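Local coordinates for Alr1585 protein (Nostoc sp., PDB 5C2I), which is a haem-containing dye-decolorizing (DyP-type) peroxidase that probably uses hydrogen peroxide to oxidise dyes and related substrates, at residues Thr68-Ala73 against Pro459-Leu464; Val289-Asp294 against Ser329-Thr334. The protein carries 1 engineered substitution. All coordinates share one frame; numbering follows the deposited sequence.

How the contacts relate
The two contacts lie on opposite sides of the centre of the chain. Their centres are 36 Å apart and their nearest atoms about 25 Å apart, so they do not touch. Contact 1 joins an early part of the chain to one near the C-terminus: the loop between helices 55-68 and 73-86 meets the short helix 461-465. Contact 2 falls between these in sequence. There the end of helix 281-289 and the loop after it meet helix 330-334, beside the haem. The two contacts share no helix or strand. Contact 1 is apolar packing remote from the haem, and contact 2 forms part of the haem pocket.

Contact 1 of 2, residues Thr68-Ala73 against Pro459-Leu464; sequences TYITSA and PSISFL
Ile-70 meets Ile-461 and Leu-464 in two different ways. Against Ile-461 the two side chains slide past each other in opposite directions, and the CG2 branch of Ile-70 lies 3.9 Å from Ile-461 CG1. Against Leu-464 the side chains cross at about a right angle. There the tip does the touching: Ile-70 CD1 is 3.5 Å from Leu-464 CD1. The two branches of Ile-70 thus serve two partners one turn apart on helix 461-465. Its CG2 is anti to the backbone N (CG1 at chi1 -67°), and the other branch is extended, which carries CD1 out to the leucine.

Ile-461 also reaches past Ile-70. Its CD1 comes 3.5 Å from Ser-72 CB, tighter than usual for two carbons. The hydroxyl of Ser-72 is used elsewhere: as N-cap of helix 73-86, its OG bonds to Lys-75 N. Helix 461-465 begins in a similar way, with Ser-460 OG accepting a weak bond from Phe-463 N at 3.4 Å. Phe-96 of strand 93-98 touches both Ile-70 and Leu-464, and Phe-65 of helix 55-68 also packs on Ile-70.

No hydrogen bond crosses between the two segments. The contact therefore rests on apolar packing, while the hydroxyls of Ser-72 and Ser-460 have their partners outside the interface, Lys-75 N for the first, Asp-241 and weakly Phe-463 N for the second.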
loop_
_atom_site.group_PDB
_atom_site.type_symbol
_atom_site.label_atom_id
_atom_site.label_comp_id
_atom_site.label_asym_id
_atom_site.label_seq_id
_atom_site.Cartn_x
_atom_site.Cartn_y
_atom_site.Cartn_z
ATOM N N THR A 68 14.295 -33.975 -7.378
ATOM C CA THR A 68 13.070 -33.204 -7.582
ATOM C C THR A 68 13.211 -31.722 -7.276
ATOM O O THR A 68 12.633 -30.881 -7.979
ATOM C CB THR A 68 11.928 -33.787 -6.738
ATOM O OG1 THR A 68 11.781 -35.168 -7.085
ATOM C CG2 THR A 68 10.609 -33.112 -7.049
ATOM N N TYR A 69 13.932 -31.389 -6.203
ATOM C CA TYR A 69 13.884 -30.027 -5.670
ATOM C C TYR A 69 15.170 -29.224 -5.686
ATOM O O TYR A 69 15.109 -28.004 -5.821
ATOM C CB TYR A 69 13.382 -30.069 -4.209
ATOM C CG TYR A 69 11.911 -30.426 -4.141
ATOM C CD1 TYR A 69 10.950 -29.484 -4.424
ATOM C CD2 TYR A 69 11.494 -31.697 -3.771
ATOM C CE1 TYR A 69 9.583 -29.806 -4.380
ATOM C CE2 TYR A 69 10.148 -32.019 -3.686
ATOM C CZ TYR A 69 9.199 -31.065 -3.990
ATOM O OH TYR A 69 7.865 -31.378 -3.921
ATOM N N ILE A 70 16.312 -29.857 -5.444
ATOM C CA ILE A 70 17.528 -29.066 -5.197
ATOM C C ILE A 70 17.830 -28.206 -6.425
ATOM O O ILE A 70 17.824 -28.681 -7.566
ATOM C CB ILE A 70 18.731 -29.934 -4.785
ATOM C CG1 ILE A 70 18.452 -30.563 -3.398
ATOM C CG2 ILE A 70 19.985 -29.089 -4.709
ATOM C CD1 ILE A 70 19.523 -31.489 -2.891
ATOM N N THR A 71 18.171 -26.962 -6.156
ATOM C CA THR A 71 18.465 -25.977 -7.178
ATOM C C THR A 71 19.966 -25.893 -7.389
ATOM O O THR A 71 20.683 -25.540 -6.471
ATOM C CB THR A 71 17.949 -24.601 -6.729
ATOM O OG1 THR A 71 16.585 -24.702 -6.317
ATOM C CG2 THR A 71 18.037 -23.573 -7.865
ATOM N N SER A 72 20.425 -26.138 -8.619
ATOM C CA SER A 72 21.822 -25.879 -8.950
ATOM C C SER A 72 22.071 -24.368 -9.168
ATOM O O SER A 72 21.144 -23.595 -9.400
ATOM C CB SER A 72 22.207 -26.651 -10.197
ATOM O OG SER A 72 21.550 -26.127 -11.327
ATOM N N ALA A 73 23.341 -23.981 -9.209
ATOM C CA ALA A 73 23.686 -22.616 -9.581
ATOM C C ALA A 73 23.219 -22.269 -11.004
ATOM O O ALA A 73 22.732 -21.168 -11.253
ATOM C CB ALA A 73 25.175 -22.403 -9.432
ATOM N N PRO A 459 26.741 -30.496 -0.208
ATOM C CA PRO A 459 27.383 -31.391 -1.154
ATOM C C PRO A 459 27.026 -31.089 -2.603
ATOM O O PRO A 459 26.074 -30.373 -2.868
ATOM C CB PRO A 459 26.861 -32.786 -0.741
ATOM C CG PRO A 459 26.197 -32.594 0.571
ATOM C CD PRO A 459 25.717 -31.178 0.585
ATOM N N SER A 460 27.798 -31.641 -3.529
ATOM C CA SER A 460 27.470 -31.581 -4.943
ATOM C C SER A 460 26.164 -32.322 -5.148
ATOM O O SER A 460 25.805 -33.227 -4.356
ATOM C CB SER A 460 28.592 -32.235 -5.772
ATOM O OG SER A 460 28.690 -33.636 -5.529
ATOM N N ILE A 461 25.434 -31.916 -6.172
ATOM C CA ILE A 461 24.144 -32.488 -6.477
ATOM C C ILE A 461 24.263 -33.972 -6.900
ATOM O O ILE A 461 23.464 -34.800 -6.442
ATOM C CB ILE A 461 23.398 -31.638 -7.527
ATOM C CG1 ILE A 461 23.064 -30.272 -6.877
ATOM C CG2 ILE A 461 22.155 -32.372 -8.015
ATOM C CD1 ILE A 461 22.575 -29.209 -7.840
ATOM N N SER A 462 25.279 -34.297 -7.686
ATOM C CA SER A 462 25.504 -35.682 -8.138
ATOM C C SER A 462 25.721 -36.620 -6.964
ATOM O O SER A 462 25.195 -37.746 -6.961
ATOM C CB SER A 462 26.668 -35.782 -9.155
ATOM O OG SER A 462 27.903 -35.318 -8.597
ATOM N N PHE A 463 26.446 -36.184 -5.948
ATOM C CA PHE A 463 26.603 -36.991 -4.752
ATOM C C PHE A 463 25.242 -37.364 -4.167
ATOM O O PHE A 463 24.971 -38.561 -3.874
ATOM C CB PHE A 463 27.441 -36.299 -3.707
ATOM C CG PHE A 463 27.366 -36.915 -2.348
ATOM C CD1 PHE A 463 28.033 -38.101 -2.058
ATOM C CD2 PHE A 463 26.700 -36.289 -1.315
ATOM C CE1 PHE A 463 28.001 -38.677 -0.801
ATOM C CE2 PHE A 463 26.668 -36.854 -0.017
ATOM C CZ PHE A 463 27.303 -38.058 0.241
ATOM N N LEU A 464 24.380 -36.369 -4.024
ATOM C CA LEU A 464 23.085 -36.573 -3.425
ATOM C C LEU A 464 22.160 -37.433 -4.287
ATOM O O LEU A 464 21.389 -38.255 -3.763
ATOM C CB LEU A 464 22.452 -35.217 -3.097
ATOM C CG LEU A 464 23.223 -34.330 -2.108
ATOM C CD1 LEU A 464 22.645 -32.948 -2.041
ATOM C CD2 LEU A 464 23.229 -34.995 -0.732
#

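Contact 2 of 2, residues Val289-Asp294 against Ser329-Thr334; sequences VGRFAD and SHTRKT. With HEM (protoporphyrin IX containing Fe), chain E.
The imidazole of His-330 turns its edge to the haem, where HEM NA lies in the ring plane, and meets Val-289 O obliquely; that oxygen is 3.3 Å from His-330 CB. The ring NE2 binds the haem iron at 2.1 Å. A water lies 2.3 Å from the iron, on the side opposite His-330 NE2. The ring ND1 is hydrogen-bonded to Asp-418. CG is anti to the backbone N (chi1 -178°), which sends the ring from helix 330-334 to the metal.

Thr-331 N donates to Val-289 O at 2.9 Å, with the donor tilted 26° from the carbonyl plane. Gly-290 packs against Thr-331, its CA 3.3 Å from Thr-331 OG1; a side chain here would run into that hydroxyl, and the positive phi also calls for glycine. Val-289 CG1 touches the haem methyl CMA at 3.7 Å. Arg-291 runs extended alongside the propionate carbons, NE 3.8 Å from HEM CBA, while its NH1 bonds to Gly-295 and Thr-311.

Thr-334 OG1 donates to His-330 O at 2.8 Å, from the opposite face of that carbonyl to Thr-334 N, and also lies against pyrrole carbon C2D. A valine in its place would probably leave His-330 O with one donor fewer and the helix turn that carries the ligand less firmly held.

Asp-418 would probably make the imidazole more electron-rich, as the proximal aspartate does in haem peroxidases.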
loop_
_atom_site.group_PDB
_atom_site.type_symbol
_atom_site.label_atom_id
_atom_site.label_comp_id
_atom_site.label_asym_id
_atom_site.label_seq_id
_atom_site.Cartn_x
_atom_site.Cartn_y
_atom_site.Cartn_z
ATOM N N VAL A 289 28.577 0.392 14.319
ATOM C CA VAL A 289 28.476 -0.510 13.188
ATOM C C VAL A 289 29.552 -0.286 12.137
ATOM O O VAL A 289 30.028 -1.265 11.544
ATOM C CB VAL A 289 27.091 -0.397 12.543
ATOM C CG1 VAL A 289 27.020 -1.154 11.234
ATOM C CG2 VAL A 289 26.025 -0.910 13.516
ATOM N N GLY A 290 29.915 0.974 11.916
ATOM C CA GLY A 290 30.845 1.369 10.857
ATOM C C GLY A 290 30.093 2.037 9.707
ATOM O O GLY A 290 30.699 2.625 8.820
ATOM N N ARG A 291 28.763 1.956 9.758
ATOM C CA ARG A 291 27.888 2.631 8.803
ATOM C C ARG A 291 26.691 3.210 9.550
ATOM O O ARG A 291 26.248 2.681 10.558
ATOM C CB ARG A 291 27.340 1.666 7.727
ATOM C CG ARG A 291 28.355 1.085 6.772
ATOM C CD ARG A 291 27.662 0.024 5.936
ATOM N NE ARG A 291 28.571 -0.656 5.054
ATOM C CZ ARG A 291 28.832 -0.323 3.789
ATOM N NH1 ARG A 291 28.300 0.760 3.209
ATOM N NH2 ARG A 291 29.676 -1.067 3.102
ATOM N N PHE A 292 26.163 4.303 9.018
ATOM C CA PHE A 292 24.843 4.780 9.418
ATOM C C PHE A 292 23.795 3.767 9.057
ATOM O O PHE A 292 24.058 2.842 8.284
ATOM C CB PHE A 292 24.545 6.114 8.751
ATOM C CG PHE A 292 25.330 7.248 9.341
ATOM C CD1 PHE A 292 26.609 7.551 8.878
ATOM C CD2 PHE A 292 24.817 8.000 10.388
ATOM C CE1 PHE A 292 27.359 8.584 9.441
ATOM C CE2 PHE A 292 25.560 9.024 10.946
ATOM C CZ PHE A 292 26.831 9.313 10.468
ATOM N N ALA A 293 22.608 3.940 9.633
ATOM C CA ALA A 293 21.473 3.065 9.373
ATOM C C ALA A 293 21.238 2.879 7.874
ATOM O O ALA A 293 20.952 1.772 7.440
ATOM C CB ALA A 293 20.220 3.571 10.078
ATOM N N ASP A 294 21.388 3.953 7.090
ATOM C CA ASP A 294 21.114 3.869 5.645
ATOM C C ASP A 294 22.222 3.200 4.846
ATOM O O ASP A 294 22.061 2.974 3.652
ATOM C CB ASP A 294 20.774 5.255 5.030
ATOM C CG ASP A 294 21.938 6.242 5.115
ATOM O OD1 ASP A 294 23.019 5.898 4.652
ATOM O OD2 ASP A 294 21.754 7.373 5.553
ATOM N N SER A 329 34.770 -0.607 15.163
ATOM C CA SER A 329 33.489 -0.636 14.507
ATOM C C SER A 329 33.334 -1.957 13.775
ATOM O O SER A 329 34.297 -2.475 13.203
ATOM C CB SER A 329 33.328 0.547 13.552
ATOM O OG SER A 329 33.454 1.796 14.230
ATOM N N HIS A 330 32.125 -2.494 13.810
ATOM C CA HIS A 330 31.867 -3.813 13.218
ATOM C C HIS A 330 32.464 -4.011 11.800
ATOM O O HIS A 330 33.107 -5.046 11.552
ATOM C CB HIS A 330 30.377 -4.090 13.240
ATOM C CG HIS A 330 29.993 -5.439 12.696
ATOM N ND1 HIS A 330 30.456 -6.622 13.230
ATOM C CD2 HIS A 330 29.118 -5.781 11.718
ATOM C CE1 HIS A 330 29.873 -7.638 12.611
ATOM N NE2 HIS A 330 29.050 -7.150 11.705
ATOM N N THR A 331 32.249 -3.053 10.903
ATOM C CA THR A 331 32.756 -3.183 9.531
ATOM C C THR A 331 34.252 -3.222 9.457
ATOM O O THR A 331 34.828 -3.982 8.677
ATOM C CB THR A 331 32.229 -2.077 8.561
ATOM O OG1 THR A 331 32.556 -0.801 9.077
ATOM C CG2 THR A 331 30.720 -2.187 8.369
ATOM N N ARG A 332 34.900 -2.457 10.318
ATOM C CA ARG A 332 36.342 -2.382 10.287
ATOM C C ARG A 332 37.021 -3.560 11.015
ATOM O O ARG A 332 38.130 -3.953 10.646
ATOM C CB ARG A 332 36.806 -1.045 10.888
ATOM C CG ARG A 332 38.271 -0.729 10.621
ATOM C CD ARG A 332 38.587 0.734 10.761
ATOM N NE ARG A 332 39.953 1.004 10.361
ATOM C CZ ARG A 332 40.468 2.218 10.170
ATOM N NH1 ARG A 332 39.731 3.318 10.281
ATOM N NH2 ARG A 332 41.721 2.328 9.734
ATOM N N LYS A 333 36.348 -4.134 12.017
ATOM C CA LYS A 333 36.805 -5.363 12.666
ATOM C C LYS A 333 36.676 -6.588 11.734
ATOM O O LYS A 333 37.616 -7.381 11.609
ATOM C CB LYS A 333 35.969 -5.643 13.895
ATOM C CG LYS A 333 36.377 -4.806 15.088
ATOM C CD LYS A 333 37.587 -5.414 15.805
ATOM C CE LYS A 333 37.573 -5.256 17.301
ATOM N NZ LYS A 333 38.546 -6.140 18.004
ATOM N N THR A 334 35.554 -6.679 11.021
ATOM C CA THR A 334 35.280 -7.853 10.212
ATOM C C THR A 334 35.895 -7.750 8.821
ATOM O O THR A 334 36.158 -8.781 8.194
ATOM C CB THR A 334 33.774 -8.140 10.106
ATOM O OG1 THR A 334 33.110 -7.011 9.530
ATOM C CG2 THR A 334 33.175 -8.444 11.431
HETATM C CHA HEM E . 28.693 -6.250 7.839
HETATM C CHB HEM E . 25.190 -6.353 11.152
HETATM C CHC HEM E . 26.858 -10.604 12.755
HETATM C CHD HEM E . 30.484 -10.334 9.600
HETATM C C1A HEM E . 27.603 -5.895 8.617
HETATM C C2A HEM E . 26.864 -4.682 8.487
HETATM C C3A HEM E . 25.884 -4.716 9.417
HETATM C C4A HEM E . 26.001 -5.949 10.096
HETATM C CMA HEM E . 24.814 -3.688 9.670
HETATM C CAA HEM E . 27.107 -3.540 7.491
HETATM C CBA HEM E . 26.433 -3.635 6.120
HETATM C CGA HEM E . 26.931 -4.868 5.416
HETATM O O1A HEM E . 28.017 -4.876 4.766
HETATM O O2A HEM E . 26.252 -5.893 5.491
HETATM C C1B HEM E . 25.335 -7.558 11.838
HETATM C C2B HEM E . 24.446 -8.005 12.877
HETATM C C3B HEM E . 24.874 -9.189 13.291
HETATM C C4B HEM E . 26.098 -9.450 12.531
HETATM C CMB HEM E . 23.246 -7.263 13.347
HETATM C CAB HEM E . 24.320 -10.145 14.282
HETATM C CBB HEM E . 23.023 -10.193 14.636
HETATM C C1C HEM E . 28.046 -10.894 12.064
HETATM C C2C HEM E . 28.916 -11.929 12.341
HETATM C C3C HEM E . 29.958 -11.832 11.455
HETATM C C4C HEM E . 29.687 -10.738 10.625
HETATM C CMC HEM E . 28.757 -13.015 13.364
HETATM C CAC HEM E . 31.169 -12.644 11.345
HETATM C CBC HEM E . 31.811 -13.284 12.290
HETATM C C1D HEM E . 30.174 -9.234 8.803
HETATM C C2D HEM E . 31.005 -8.878 7.658
HETATM C C3D HEM E . 30.545 -7.724 7.194
HETATM C C4D HEM E . 29.381 -7.414 8.052
HETATM C CMD HEM E . 32.194 -9.636 7.092
HETATM C CAD HEM E . 31.058 -6.983 5.992
HETATM C CBD HEM E . 32.228 -6.044 6.308
HETATM C CGD HEM E . 32.696 -5.388 5.050
HETATM O O1D HEM E . 32.729 -4.160 5.055
HETATM O O2D HEM E . 33.055 -6.049 4.016
HETATM N NA HEM E . 27.112 -6.628 9.656
HETATM N NB HEM E . 26.313 -8.401 11.737
HETATM N NC HEM E . 28.563 -10.105 11.079
HETATM N ND HEM E . 29.259 -8.296 9.058
HETATM FE FE HEM E . 27.853 -8.334 10.377
HETATM O O HOH W 1 26.486 -9.689 9.049
#